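Baccell_00875 (Bacteroides cellulosilyticus DSM 14838, PDB 5NO8) is a polysaccharide lyase that probably cleaves the rhamnose caps, linked to glucuronic acid, from complex arabinogalactan proteins. Local coordinates at residues Gly171-Val176 and Lys255-Val260; Leu220-Leu225 and Tyr233-His238; Asp246-Lys251 and Asn579-Ser584; Glu284-Lys289 and Val295-Glu300; Cys304-Pro309 and Val316-Tyr321. All coordinates share one frame; numbering follows the deposited sequence.

Contact 1 (Gly171-Val176 and Lys255-Val260); sequences GSAAYV and KGSVLV
Beside the junction where Ala-173 meets Ser-257 and Val-258, the flat group is the ring of Tyr-175: water 2 lies at its edge, in the ring plane, while Phe-248 meets it edge-to-face and Trp-168 with planes at about 50°. The direct touch between the segments is small. Ala-173 CB rests on Val-258 CG2 at 3.8 Å, and Ser-257 OG comes to 3.4 Å from Ala-173 CA. That hydroxyl reaches the alanine because it stands anti to its own main-chain nitrogen (chi1 -170°). No direct hydrogen bond joins 171-176 to 255-260; water does the work. Water 2 donates both to Ala-173 O and to Val-258 O, each at 2.7 Å. Water 3 receives the hydrogen of Ser-257 OG at 2.6 Å and hands one of its own to Ala-174 O at 2.8 Å. A further water, held weakly, lies between Ser-172 O and the same hydroxyl. Ser-172 OG bonds to the backbone N of Gln-327, on strand 326-335. The carbonyls of the type I turn from Gly-171 to Ala-174 are thus linked to Ser-257 and Val-258, just after the Schellman motif at Gly-256, and this buried seam between the sheets of strands 175-180 and 259-262 is satisfied largely through ordered solvent.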
# COMPACT_ATOMS: atom_id res chain seq x y z
N GLY A 171 8.65 12.93 11.59
CA GLY A 171 9.33 13.62 12.70
C GLY A 171 8.53 14.83 13.15
O GLY A 171 7.35 14.71 13.50
N SER A 172 9.17 16.01 13.13
CA SER A 172 8.51 17.26 13.52
C SER A 172 7.41 17.65 12.56
O SER A 172 6.54 18.42 12.93
CB SER A 172 9.50 18.43 13.62
OG SER A 172 10.61 18.10 14.44
N ALA A 173 7.47 17.12 11.33
CA ALA A 173 6.48 17.42 10.29
C ALA A 173 5.64 16.20 9.98
O ALA A 173 5.12 16.05 8.86
CB ALA A 173 7.19 17.90 9.05
N ALA A 174 5.47 15.33 10.97
CA ALA A 174 4.61 14.19 10.83
C ALA A 174 3.14 14.62 10.68
O ALA A 174 2.75 15.68 11.11
CB ALA A 174 4.76 13.27 12.02
N TYR A 175 2.34 13.76 10.05
CA TYR A 175 0.94 14.00 9.87
C TYR A 175 0.17 12.72 9.61
O TYR A 175 0.74 11.67 9.33
CB TYR A 175 0.70 15.02 8.74
CG TYR A 175 1.12 14.56 7.36
CD1 TYR A 175 0.38 13.61 6.64
CD2 TYR A 175 2.26 15.07 6.76
CE1 TYR A 175 0.76 13.20 5.39
CE2 TYR A 175 2.63 14.69 5.50
CZ TYR A 175 1.87 13.76 4.82
OH TYR A 175 2.27 13.33 3.59
N VAL A 176 -1.15 12.84 9.68
CA VAL A 176 -2.06 11.84 9.17
C VAL A 176 -3.12 12.56 8.32
O VAL A 176 -3.72 13.55 8.75
CB VAL A 176 -2.75 11.01 10.27
CG1 VAL A 176 -3.63 9.96 9.63
CG2 VAL A 176 -1.75 10.33 11.21
N LYS A 255 -0.55 25.85 9.66
CA LYS A 255 -0.30 25.45 11.04
C LYS A 255 1.18 25.45 11.38
O LYS A 255 1.55 25.10 12.50
CB LYS A 255 -0.98 24.10 11.32
CG LYS A 255 -2.50 24.28 11.39
CD LYS A 255 -3.29 23.00 11.42
CE LYS A 255 -4.77 23.29 11.16
NZ LYS A 255 -5.36 24.10 12.26
N GLY A 256 2.04 25.84 10.43
CA GLY A 256 3.46 26.03 10.69
C GLY A 256 4.37 24.85 10.42
O GLY A 256 5.56 24.91 10.71
N SER A 257 3.83 23.78 9.84
CA SER A 257 4.64 22.62 9.49
C SER A 257 5.23 22.79 8.07
O SER A 257 5.15 23.88 7.49
CB SER A 257 3.80 21.36 9.60
OG SER A 257 4.63 20.21 9.47
N VAL A 258 5.90 21.75 7.56
CA VAL A 258 6.54 21.82 6.25
C VAL A 258 6.19 20.60 5.44
O VAL A 258 5.75 19.58 5.99
CB VAL A 258 8.08 21.96 6.36
CG1 VAL A 258 8.46 23.16 7.21
CG2 VAL A 258 8.73 20.71 6.93
N LEU A 259 6.37 20.70 4.12
CA LEU A 259 6.12 19.60 3.20
C LEU A 259 7.41 19.32 2.44
O LEU A 259 8.00 20.23 1.84
CB LEU A 259 5.01 19.94 2.19
CG LEU A 259 3.62 20.05 2.80
CD1 LEU A 259 2.74 20.84 1.84
CD2 LEU A 259 3.06 18.67 3.10
N VAL A 260 7.85 18.07 2.47
CA VAL A 260 9.02 17.63 1.74
C VAL A 260 8.57 16.82 0.54
O VAL A 260 7.64 16.03 0.63
CB VAL A 260 9.94 16.80 2.64
CG1 VAL A 260 11.14 16.26 1.89
CG2 VAL A 260 10.43 17.69 3.76
O HOH W 1 7.41 21.07 11.18
O HOH W 2 5.13 16.99 6.32
O HOH W 3 3.44 18.38 10.89

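Contact 2 (Leu220-Leu225 and Tyr233-His238); sequences LDLPDL and YSLEWH
Leu-225 and Tyr-233 make the CH-pi interaction of this contact. Methyl CD2 of Leu-225 lies over one face of the phenol ring, 3.8 Å from its centroid, 19° off the ring normal and shifted toward the rim; CD1 of the same leucine reaches back to Tyr-233 CB at 3.7 Å. The ring extends along the row of opposing side chains because Tyr-233 CG is anti to the backbone N (chi1 -177°), which carries the hydroxyl end to Pro-223, where CD lies 3.5 Å from Tyr-233 OH. Replacing Tyr-233 by an alanine would probably leave Leu-225 CD2 without the face it covers and open a gap beside Leu-222 and Pro-223. This is sheet-on-sheet packing of the beta-sandwich kind: 217-221 pairs with 137-145 in one sheet, 232-242 belongs to another, and no hydrogen bond passes between the segments, which run roughly antiparallel, 158° apart. The remaining interactions are aliphatic or mixed. Leu-222 divides its methyls, CD2 lying 3.8 Å from Tyr-233 CE2 and CD1 4.0 Å from Leu-235 CD2. Farther along, Leu-220 CD1 approaches Trp-237 CZ3 at 3.9 Å, neither squarely over the indole nor at its edge. The polar end of that indole is satisfied elsewhere, NE1 bonding to Glu-125 OE1, and the ring of Tyr-127 meets it edge-to-face.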
# COMPACT_ATOMS: atom_id res chain seq x y z
N LEU A 220 0.77 5.88 17.22
CA LEU A 220 1.84 6.75 16.72
C LEU A 220 3.01 6.76 17.72
O LEU A 220 2.81 7.07 18.91
CB LEU A 220 1.30 8.16 16.47
CG LEU A 220 0.16 8.24 15.44
CD1 LEU A 220 -0.19 9.68 15.17
CD2 LEU A 220 0.46 7.55 14.10
N ASP A 221 4.21 6.45 17.23
CA ASP A 221 5.40 6.38 18.07
C ASP A 221 6.12 7.71 18.19
O ASP A 221 6.47 8.33 17.19
CB ASP A 221 6.39 5.35 17.52
CG ASP A 221 5.83 3.95 17.48
OD1 ASP A 221 5.27 3.50 18.50
OD2 ASP A 221 5.96 3.29 16.44
N LEU A 222 6.36 8.12 19.42
CA LEU A 222 7.18 9.27 19.73
C LEU A 222 8.65 8.84 19.65
O LEU A 222 8.95 7.62 19.66
CB LEU A 222 6.86 9.79 21.15
CG LEU A 222 5.58 10.60 21.28
CD1 LEU A 222 4.34 9.77 21.02
CD2 LEU A 222 5.53 11.28 22.67
N PRO A 223 9.57 9.81 19.61
CA PRO A 223 10.96 9.43 19.77
C PRO A 223 11.22 8.73 21.09
O PRO A 223 10.50 8.97 22.08
CB PRO A 223 11.71 10.79 19.74
CG PRO A 223 10.74 11.74 19.12
CD PRO A 223 9.40 11.27 19.58
N ASP A 224 12.23 7.86 21.12
CA ASP A 224 12.73 7.38 22.40
C ASP A 224 13.29 8.59 23.16
O ASP A 224 13.86 9.50 22.56
CB ASP A 224 13.75 6.27 22.22
CG ASP A 224 13.13 4.96 21.66
OD1 ASP A 224 11.90 4.64 21.80
OD2 ASP A 224 13.92 4.18 21.09
N LEU A 225 13.10 8.62 24.48
CA LEU A 225 13.34 9.82 25.29
C LEU A 225 14.30 9.50 26.44
O LEU A 225 14.41 8.34 26.90
CB LEU A 225 12.03 10.37 25.88
CG LEU A 225 10.86 10.67 24.94
CD1 LEU A 225 9.59 11.05 25.67
CD2 LEU A 225 11.30 11.78 24.01
N TYR A 233 8.86 16.13 27.99
CA TYR A 233 8.76 16.11 26.53
C TYR A 233 7.32 16.47 26.17
O TYR A 233 6.37 15.96 26.80
CB TYR A 233 9.09 14.73 26.01
CG TYR A 233 9.07 14.69 24.50
CD1 TYR A 233 10.14 15.21 23.76
CD2 TYR A 233 7.97 14.19 23.81
CE1 TYR A 233 10.13 15.20 22.36
CE2 TYR A 233 7.94 14.19 22.41
CZ TYR A 233 9.04 14.67 21.70
OH TYR A 233 9.04 14.68 20.32
N SER A 234 7.15 17.36 25.19
CA SER A 234 5.84 17.76 24.73
C SER A 234 5.58 17.39 23.28
O SER A 234 6.42 17.57 22.40
CB SER A 234 5.60 19.27 24.90
OG SER A 234 6.79 19.99 24.66
N LEU A 235 4.38 16.88 23.05
CA LEU A 235 3.88 16.58 21.72
C LEU A 235 2.56 17.33 21.60
O LEU A 235 1.71 17.24 22.48
CB LEU A 235 3.64 15.11 21.60
CG LEU A 235 2.87 14.62 20.38
CD1 LEU A 235 3.74 14.69 19.14
CD2 LEU A 235 2.32 13.23 20.61
N GLU A 236 2.38 18.02 20.47
CA GLU A 236 1.15 18.70 20.21
C GLU A 236 0.72 18.40 18.77
O GLU A 236 1.54 18.36 17.86
CB GLU A 236 1.34 20.20 20.41
CG GLU A 236 0.10 21.04 20.16
CD GLU A 236 0.39 22.53 20.16
OE1 GLU A 236 -0.01 23.19 21.14
OE2 GLU A 236 1.02 23.05 19.20
N TRP A 237 -0.57 18.22 18.56
CA TRP A 237 -1.06 18.16 17.21
C TRP A 237 -2.41 18.83 17.09
O TRP A 237 -3.07 19.06 18.10
CB TRP A 237 -1.11 16.73 16.70
CG TRP A 237 -1.90 15.71 17.53
CD1 TRP A 237 -3.14 15.84 18.07
CD2 TRP A 237 -1.48 14.38 17.84
NE1 TRP A 237 -3.51 14.70 18.71
CE2 TRP A 237 -2.51 13.77 18.59
CE3 TRP A 237 -0.34 13.63 17.54
CZ2 TRP A 237 -2.43 12.46 19.03
CZ3 TRP A 237 -0.27 12.31 18.00
CH2 TRP A 237 -1.29 11.76 18.74
N HIS A 238 -2.77 19.16 15.84
CA HIS A 238 -4.06 19.72 15.49
C HIS A 238 -4.81 18.69 14.66
O HIS A 238 -4.22 18.15 13.72
CB HIS A 238 -3.88 20.93 14.62
CG HIS A 238 -3.36 22.12 15.33
ND1 HIS A 238 -3.91 23.37 15.14
CD2 HIS A 238 -2.36 22.28 16.22
CE1 HIS A 238 -3.26 24.25 15.88
NE2 HIS A 238 -2.30 23.62 16.53

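Contact 3 (Asp246-Lys251 and Asn579-Ser584); sequences DDFRHK and NGFQPS
A cation-pi pair, Arg-249 over Phe-581, joins helix 245-254 to the loop that follows helix 562-576, two elements separated by more than 300 residues of chain. Arg-249 NH1 stands 3.4 Å above the plane of the phenyl ring and over its centre, and Arg-249 CZ lies 4.6 Å from the Phe-581 centroid, 7° off the ring normal. The guanidinium is not laid flat on the ring: the two planes are 76° apart, making this a nearly perpendicular approach in which one amino group points down at the pi cloud. A bend at chi3 (-74°) folds the arginine back, while its CG touches Phe-581 CZ at 3.9 Å. From the other end of the group, NH2 bonds to Asp-246 OD1 at 2.7 Å; this salt bridge within the helix is somewhat bent and uses the anti side of the carboxylate, and it helps fix the rotation of the guanidinium. With a methionine at Arg-249, the charge over the ring would be lost, and Asp-246 would probably be left without its ion-pair mate. A second ring, Phe-248, meets Phe-581 at its edge: Phe-248 CD2 lies near the plane of that ring, 3.8 Å from Phe-581 CZ. Phe-248 in turn packs on Phe-240 of strand 232-242. Asn-177 of strand 175-180 touches both phenylalanines, and an inverse gamma turn is centred on Pro-583, whose ring packs on Trp-168 of strand 163-168.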
# COMPACT_ATOMS: atom_id res chain seq x y z
N ASP A 246 -5.18 19.16 -1.49
CA ASP A 246 -4.67 20.53 -1.58
C ASP A 246 -4.99 21.34 -0.35
O ASP A 246 -4.19 22.13 0.11
CB ASP A 246 -5.23 21.28 -2.81
CG ASP A 246 -4.58 20.86 -4.11
OD1 ASP A 246 -3.47 20.27 -4.09
OD2 ASP A 246 -5.19 21.15 -5.17
N ASP A 247 -6.22 21.19 0.15
CA ASP A 247 -6.67 21.91 1.32
C ASP A 247 -5.90 21.41 2.54
O ASP A 247 -5.47 22.21 3.37
CB ASP A 247 -8.16 21.70 1.49
CG ASP A 247 -8.78 22.61 2.53
OD1 ASP A 247 -8.38 23.79 2.62
OD2 ASP A 247 -9.69 22.16 3.26
N PHE A 248 -5.72 20.09 2.63
CA PHE A 248 -4.89 19.50 3.70
C PHE A 248 -3.49 20.10 3.70
O PHE A 248 -3.01 20.59 4.73
CB PHE A 248 -4.79 17.98 3.57
CG PHE A 248 -3.85 17.35 4.56
CD1 PHE A 248 -4.23 17.16 5.89
CD2 PHE A 248 -2.58 16.96 4.17
CE1 PHE A 248 -3.37 16.59 6.81
CE2 PHE A 248 -1.68 16.40 5.09
CZ PHE A 248 -2.08 16.21 6.41
N ARG A 249 -2.86 20.13 2.54
CA ARG A 249 -1.51 20.70 2.44
C ARG A 249 -1.43 22.16 2.82
O ARG A 249 -0.51 22.59 3.54
CB ARG A 249 -0.94 20.50 1.03
CG ARG A 249 -0.47 19.07 0.78
CD ARG A 249 0.26 18.93 -0.54
NE ARG A 249 -0.65 18.99 -1.67
CZ ARG A 249 -1.18 17.94 -2.31
NH1 ARG A 249 -0.97 16.68 -1.95
NH2 ARG A 249 -1.98 18.16 -3.33
N HIS A 250 -2.42 22.92 2.38
CA HIS A 250 -2.51 24.34 2.71
C HIS A 250 -2.61 24.54 4.22
O HIS A 250 -1.88 25.35 4.80
CB HIS A 250 -3.72 24.98 2.00
CG HIS A 250 -3.85 26.46 2.24
ND1 HIS A 250 -2.94 27.38 1.75
CD2 HIS A 250 -4.75 27.17 2.96
CE1 HIS A 250 -3.28 28.59 2.14
NE2 HIS A 250 -4.37 28.49 2.88
N LYS A 251 -3.50 23.79 4.84
CA LYS A 251 -3.72 23.87 6.28
C LYS A 251 -2.51 23.41 7.08
O LYS A 251 -2.15 24.03 8.11
CB LYS A 251 -4.95 23.06 6.65
CG LYS A 251 -6.25 23.75 6.22
CD LYS A 251 -7.43 22.84 6.52
CE LYS A 251 -8.76 23.37 6.00
NZ LYS A 251 -9.25 24.45 6.86
N ASN A 579 -4.34 6.11 -1.96
CA ASN A 579 -2.92 6.44 -2.15
C ASN A 579 -2.54 7.73 -1.45
O ASN A 579 -3.22 8.78 -1.59
CB ASN A 579 -2.61 6.68 -3.63
CG ASN A 579 -2.67 5.43 -4.46
OD1 ASN A 579 -3.14 4.38 -4.04
ND2 ASN A 579 -2.21 5.55 -5.68
N GLY A 580 -1.40 7.70 -0.77
CA GLY A 580 -0.87 8.88 -0.13
C GLY A 580 0.15 9.60 -1.01
O GLY A 580 0.45 9.15 -2.14
N PHE A 581 0.66 10.72 -0.49
CA PHE A 581 1.70 11.50 -1.18
C PHE A 581 2.94 11.66 -0.31
O PHE A 581 3.74 12.58 -0.53
CB PHE A 581 1.17 12.86 -1.66
CG PHE A 581 0.57 13.70 -0.57
CD1 PHE A 581 1.36 14.52 0.22
CD2 PHE A 581 -0.80 13.65 -0.32
CE1 PHE A 581 0.80 15.28 1.25
CE2 PHE A 581 -1.36 14.40 0.71
CZ PHE A 581 -0.55 15.20 1.49
N GLN A 582 3.13 10.74 0.65
CA GLN A 582 4.26 10.82 1.57
C GLN A 582 5.59 10.77 0.80
O GLN A 582 5.69 10.06 -0.23
CB GLN A 582 4.26 9.68 2.56
CG GLN A 582 3.04 9.56 3.45
CD GLN A 582 1.99 8.65 2.89
OE1 GLN A 582 1.77 8.64 1.66
NE2 GLN A 582 1.33 7.89 3.76
N PRO A 583 6.61 11.47 1.28
CA PRO A 583 7.90 11.50 0.51
C PRO A 583 8.80 10.31 0.79
O PRO A 583 9.89 10.44 1.38
CB PRO A 583 8.51 12.82 0.96
CG PRO A 583 8.04 12.95 2.38
CD PRO A 583 6.62 12.47 2.36
N SER A 584 8.31 9.14 0.40
CA SER A 584 8.99 7.86 0.56
C SER A 584 8.63 7.00 -0.65
O SER A 584 7.48 6.94 -1.04
CB SER A 584 8.52 7.14 1.82
OG SER A 584 9.05 5.83 1.90

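Contact 4 (Glu284-Lys289 and Val295-Glu300); sequences EACTAK and VPVKQE
Val-295, at the start of the second segment, meets Ala-288 through both backbone and side chain. Its N donates to Ala-288 O at 3.1 Å; the bond is nearly straight at the hydrogen (168°), but the donor stands 42° above the carbonyl plane and not on a lone pair. Val-295 CG2 packs on Ala-288 CB at 3.9 Å. A water also links the two residues: water 4 donates to Val-295 O at 2.7 Å and accepts from Ala-288 N at 3.0 Å. Pro-296, whose CB points away, intervenes. Val-297 then returns toward the partner segment, and its CG2 presses against Ala-288 CB at 3.4 Å, tighter than ordinary van der Waals contact. With CG1 anti to the backbone N (chi1 174°), that branch is directed instead to the sulfur of Cys-286, a looser approach of 4.4 Å between Val-297 CG1 and Cys-286 SG. By Lys-298 the segment has turned to another neighbour, its backbone bonding with Phe-305, whereas Thr-287 and Lys-289 bond with Tyr-321 and Asp-319 on strand 314-322. One direct backbone bond and one water bridge near the turn, with divergence beyond them, make this an antiparallel beta hairpin, 287-290 with 293-300, whose arms open toward different strands of the sheet that also holds 303-309 and 314-322.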
# COMPACT_ATOMS: atom_id res chain seq x y z
N GLU A 284 14.11 29.37 9.29
CA GLU A 284 15.34 29.85 9.92
C GLU A 284 16.36 28.72 10.13
O GLU A 284 16.02 27.59 10.58
CB GLU A 284 15.05 30.65 11.21
CG GLU A 284 14.54 29.87 12.41
CD GLU A 284 13.43 30.59 13.21
OE1 GLU A 284 13.50 31.83 13.36
OE2 GLU A 284 12.50 29.91 13.71
N ALA A 285 17.59 29.00 9.72
CA ALA A 285 18.72 28.12 9.92
C ALA A 285 18.40 26.71 9.42
O ALA A 285 18.50 25.73 10.18
CB ALA A 285 19.09 28.10 11.40
N CYS A 286 18.01 26.62 8.14
CA CYS A 286 17.67 25.33 7.55
C CYS A 286 18.94 24.68 7.01
O CYS A 286 19.67 25.31 6.26
CB CYS A 286 16.69 25.49 6.42
SG CYS A 286 16.19 23.88 5.74
N THR A 287 19.22 23.45 7.45
CA THR A 287 20.35 22.68 6.96
C THR A 287 19.82 21.30 6.57
O THR A 287 18.68 20.93 6.90
CB THR A 287 21.45 22.47 8.03
OG1 THR A 287 20.89 21.89 9.22
CG2 THR A 287 22.15 23.78 8.38
N ALA A 288 20.65 20.55 5.86
CA ALA A 288 20.25 19.24 5.41
C ALA A 288 21.36 18.24 5.50
O ALA A 288 22.54 18.59 5.50
CB ALA A 288 19.75 19.31 3.99
N LYS A 289 20.97 16.96 5.53
CA LYS A 289 21.91 15.85 5.48
C LYS A 289 21.42 14.78 4.51
O LYS A 289 20.21 14.65 4.27
CB LYS A 289 22.11 15.23 6.86
CG LYS A 289 22.76 16.15 7.88
CD LYS A 289 22.99 15.51 9.24
CE LYS A 289 23.40 16.59 10.26
NZ LYS A 289 23.69 15.94 11.58
N VAL A 295 24.87 18.30 3.53
CA VAL A 295 24.86 18.70 2.13
C VAL A 295 24.34 20.12 2.03
O VAL A 295 23.54 20.54 2.86
CB VAL A 295 23.99 17.79 1.26
CG1 VAL A 295 24.62 16.41 1.15
CG2 VAL A 295 22.56 17.70 1.79
N PRO A 296 24.76 20.86 0.99
CA PRO A 296 24.32 22.27 0.90
C PRO A 296 22.83 22.42 0.63
O PRO A 296 22.25 21.59 -0.06
CB PRO A 296 25.15 22.84 -0.27
CG PRO A 296 25.82 21.71 -0.93
CD PRO A 296 25.67 20.47 -0.09
N VAL A 297 22.22 23.45 1.21
CA VAL A 297 20.82 23.80 0.96
C VAL A 297 20.78 25.17 0.32
O VAL A 297 21.51 26.07 0.74
CB VAL A 297 20.01 23.87 2.28
CG1 VAL A 297 18.60 24.38 2.04
CG2 VAL A 297 19.97 22.52 2.98
N LYS A 298 19.92 25.34 -0.68
CA LYS A 298 19.64 26.67 -1.24
C LYS A 298 18.28 27.10 -0.72
O LYS A 298 17.34 26.30 -0.74
CB LYS A 298 19.58 26.60 -2.77
N GLN A 299 18.17 28.33 -0.25
CA GLN A 299 16.91 28.88 0.23
C GLN A 299 16.46 30.00 -0.72
O GLN A 299 17.24 30.91 -1.01
CB GLN A 299 17.04 29.41 1.64
CG GLN A 299 15.70 29.85 2.22
CD GLN A 299 15.75 30.16 3.69
OE1 GLN A 299 14.91 29.69 4.46
NE2 GLN A 299 16.71 30.98 4.09
N GLU A 300 15.23 29.89 -1.20
CA GLU A 300 14.59 30.92 -2.03
C GLU A 300 13.22 31.17 -1.42
O GLU A 300 12.26 30.44 -1.70
CB GLU A 300 14.42 30.40 -3.46
CG GLU A 300 15.73 30.14 -4.19
CD GLU A 300 15.55 29.43 -5.53
OE1 GLU A 300 14.45 28.90 -5.82
OE2 GLU A 300 16.54 29.39 -6.29
O HOH W 4 23.08 22.07 5.06

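Contact 5 (Cys304-Pro309 and Val316-Tyr321); sequences CFVEVP and VRFDFY
Strands 304-309 and 316-321, from which Val-308 and Phe-318 meet, run at 149° to one another, closer to antiparallel than to perpendicular, their axes approaching to 9.7 Å. No hydrogen bond crosses between them, and the separation is that of facing layers; the contact is made almost wholly by side chains. Val-308 CG2 comes up to the edge of the Phe-318 ring, near its plane, and lies 3.7 Å from CE1. One face of that ring is covered from within its own strand by Val-316 CG1, 3.7 Å above the plane and offset toward the rim. One step along, Val-306 CG2 slides past Phe-320 at 4.1 Å from CE1. Both phenylalanines have CG beside the backbone N and anti to the carbonyl carbon (chi1 -70° and -71°), which holds their rings in similar attitudes side by side between the strands. Val-275 of strand 272-278 packs on both rings. The intervening residues of 316-321 behave differently: Arg-317 grips the carboxylate of Asp-319 side-on, NE lying 2.9 Å from OD1 with NH2 sharing that oxygen, and both side chains touch His-329 on strand 326-335. Hairpin 287-290/293-300 stands between the two strands in sheet order, yet their side chains meet directly. Such a buried apolar interior is consistent with a sheet that curls so that 303-309 and 314-322 face each other across it, as in a beta sandwich.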
# COMPACT_ATOMS: atom_id res chain seq x y z
N CYS A 304 13.24 25.61 0.54
CA CYS A 304 14.62 25.19 0.78
C CYS A 304 14.81 23.94 -0.03
O CYS A 304 13.93 23.08 0.00
CB CYS A 304 14.82 24.85 2.24
SG CYS A 304 15.03 26.32 3.23
N PHE A 305 15.90 23.83 -0.78
CA PHE A 305 16.13 22.63 -1.57
C PHE A 305 17.59 22.20 -1.64
O PHE A 305 18.51 22.98 -1.41
CB PHE A 305 15.53 22.74 -2.98
CG PHE A 305 16.20 23.77 -3.87
CD1 PHE A 305 15.82 25.11 -3.80
CD2 PHE A 305 17.22 23.41 -4.74
CE1 PHE A 305 16.43 26.06 -4.60
CE2 PHE A 305 17.83 24.36 -5.56
CZ PHE A 305 17.44 25.68 -5.48
N VAL A 306 17.74 20.91 -1.91
CA VAL A 306 18.99 20.22 -2.08
C VAL A 306 19.00 19.62 -3.47
O VAL A 306 17.98 19.04 -3.91
CB VAL A 306 19.07 19.06 -1.05
CG1 VAL A 306 20.24 18.14 -1.29
CG2 VAL A 306 19.13 19.62 0.35
N GLU A 307 20.14 19.70 -4.15
CA GLU A 307 20.30 19.01 -5.44
C GLU A 307 21.62 18.28 -5.38
O GLU A 307 22.67 18.90 -5.19
CB GLU A 307 20.30 19.99 -6.60
CG GLU A 307 18.90 20.49 -6.91
CD GLU A 307 18.80 21.25 -8.24
OE1 GLU A 307 19.80 21.88 -8.65
OE2 GLU A 307 17.70 21.25 -8.84
N VAL A 308 21.57 16.96 -5.49
CA VAL A 308 22.76 16.14 -5.33
C VAL A 308 22.75 15.00 -6.33
O VAL A 308 21.71 14.50 -6.71
CB VAL A 308 22.90 15.53 -3.92
CG1 VAL A 308 23.22 16.59 -2.89
CG2 VAL A 308 21.66 14.74 -3.53
N PRO A 309 23.94 14.55 -6.73
CA PRO A 309 24.03 13.32 -7.48
C PRO A 309 23.88 12.08 -6.57
O PRO A 309 24.27 12.07 -5.40
CB PRO A 309 25.44 13.41 -8.08
CG PRO A 309 26.21 14.14 -7.07
CD PRO A 309 25.26 15.17 -6.52
N VAL A 316 18.74 6.03 0.55
CA VAL A 316 19.16 7.39 0.81
C VAL A 316 18.09 8.12 1.63
O VAL A 316 16.96 8.31 1.18
CB VAL A 316 19.50 8.20 -0.46
CG1 VAL A 316 19.94 9.62 -0.08
CG2 VAL A 316 20.55 7.49 -1.31
N ARG A 317 18.48 8.57 2.81
CA ARG A 317 17.62 9.37 3.65
C ARG A 317 18.07 10.82 3.57
O ARG A 317 19.23 11.13 3.82
CB ARG A 317 17.70 8.89 5.10
CG ARG A 317 16.73 9.59 6.02
CD ARG A 317 16.98 9.14 7.44
NE ARG A 317 16.35 10.03 8.40
CZ ARG A 317 15.27 9.76 9.13
NH1 ARG A 317 14.64 8.59 9.08
NH2 ARG A 317 14.85 10.68 9.99
N PHE A 318 17.16 11.70 3.20
CA PHE A 318 17.44 13.13 3.27
C PHE A 318 16.78 13.67 4.53
O PHE A 318 15.57 13.49 4.71
CB PHE A 318 16.87 13.83 2.05
CG PHE A 318 17.59 13.50 0.76
CD1 PHE A 318 18.80 14.08 0.49
CD2 PHE A 318 17.05 12.62 -0.17
CE1 PHE A 318 19.46 13.82 -0.69
CE2 PHE A 318 17.72 12.33 -1.34
CZ PHE A 318 18.92 12.95 -1.60
N ASP A 319 17.55 14.35 5.38
CA ASP A 319 17.03 15.02 6.58
C ASP A 319 17.11 16.54 6.43
O ASP A 319 18.12 17.03 5.92
CB ASP A 319 17.81 14.61 7.83
CG ASP A 319 17.53 13.19 8.26
OD1 ASP A 319 16.40 12.90 8.75
OD2 ASP A 319 18.42 12.35 8.15
N PHE A 320 16.03 17.25 6.75
CA PHE A 320 16.06 18.70 6.93
C PHE A 320 15.99 19.06 8.41
O PHE A 320 15.24 18.46 9.17
CB PHE A 320 14.91 19.39 6.21
CG PHE A 320 15.04 19.37 4.73
CD1 PHE A 320 15.73 20.37 4.06
CD2 PHE A 320 14.47 18.34 4.00
CE1 PHE A 320 15.86 20.34 2.69
CE2 PHE A 320 14.59 18.31 2.62
CZ PHE A 320 15.28 19.31 1.96
N TYR A 321 16.77 20.06 8.80
CA TYR A 321 16.83 20.54 10.18
C TYR A 321 16.55 22.02 10.10
O TYR A 321 17.15 22.71 9.26
CB TYR A 321 18.21 20.31 10.79
CG TYR A 321 18.59 18.86 10.84
CD1 TYR A 321 18.21 18.05 11.91
CD2 TYR A 321 19.25 18.28 9.77
CE1 TYR A 321 18.54 16.70 11.93
CE2 TYR A 321 19.56 16.94 9.79
CZ TYR A 321 19.21 16.17 10.85
OH TYR A 321 19.52 14.84 10.82

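In the fold
The five contacts span two beta-sheet regions and a loop of the helical region. Along the chain, contact 2 falls within the span of contact 1, contacts 1 and 3 interleave, and contacts 4 and 5 follow one another inside the span of contact 3. Contacts 1, 4 and 5 all reach the sheet that includes 259-262, 287-290 and 314-322; centre to centre, contact 5 is about 8 Å from contact 4 and 16 Å from contact 1. Contact 2 shares the antiparallel sheet of 175-180 and 232-242 with contact 1, touching it through His-238 and Lys-255. Contacts 1 and 3, centres about 10 Å apart, lie where the two sheets meet and a loop between helices 562-576 and 596-600 joins them.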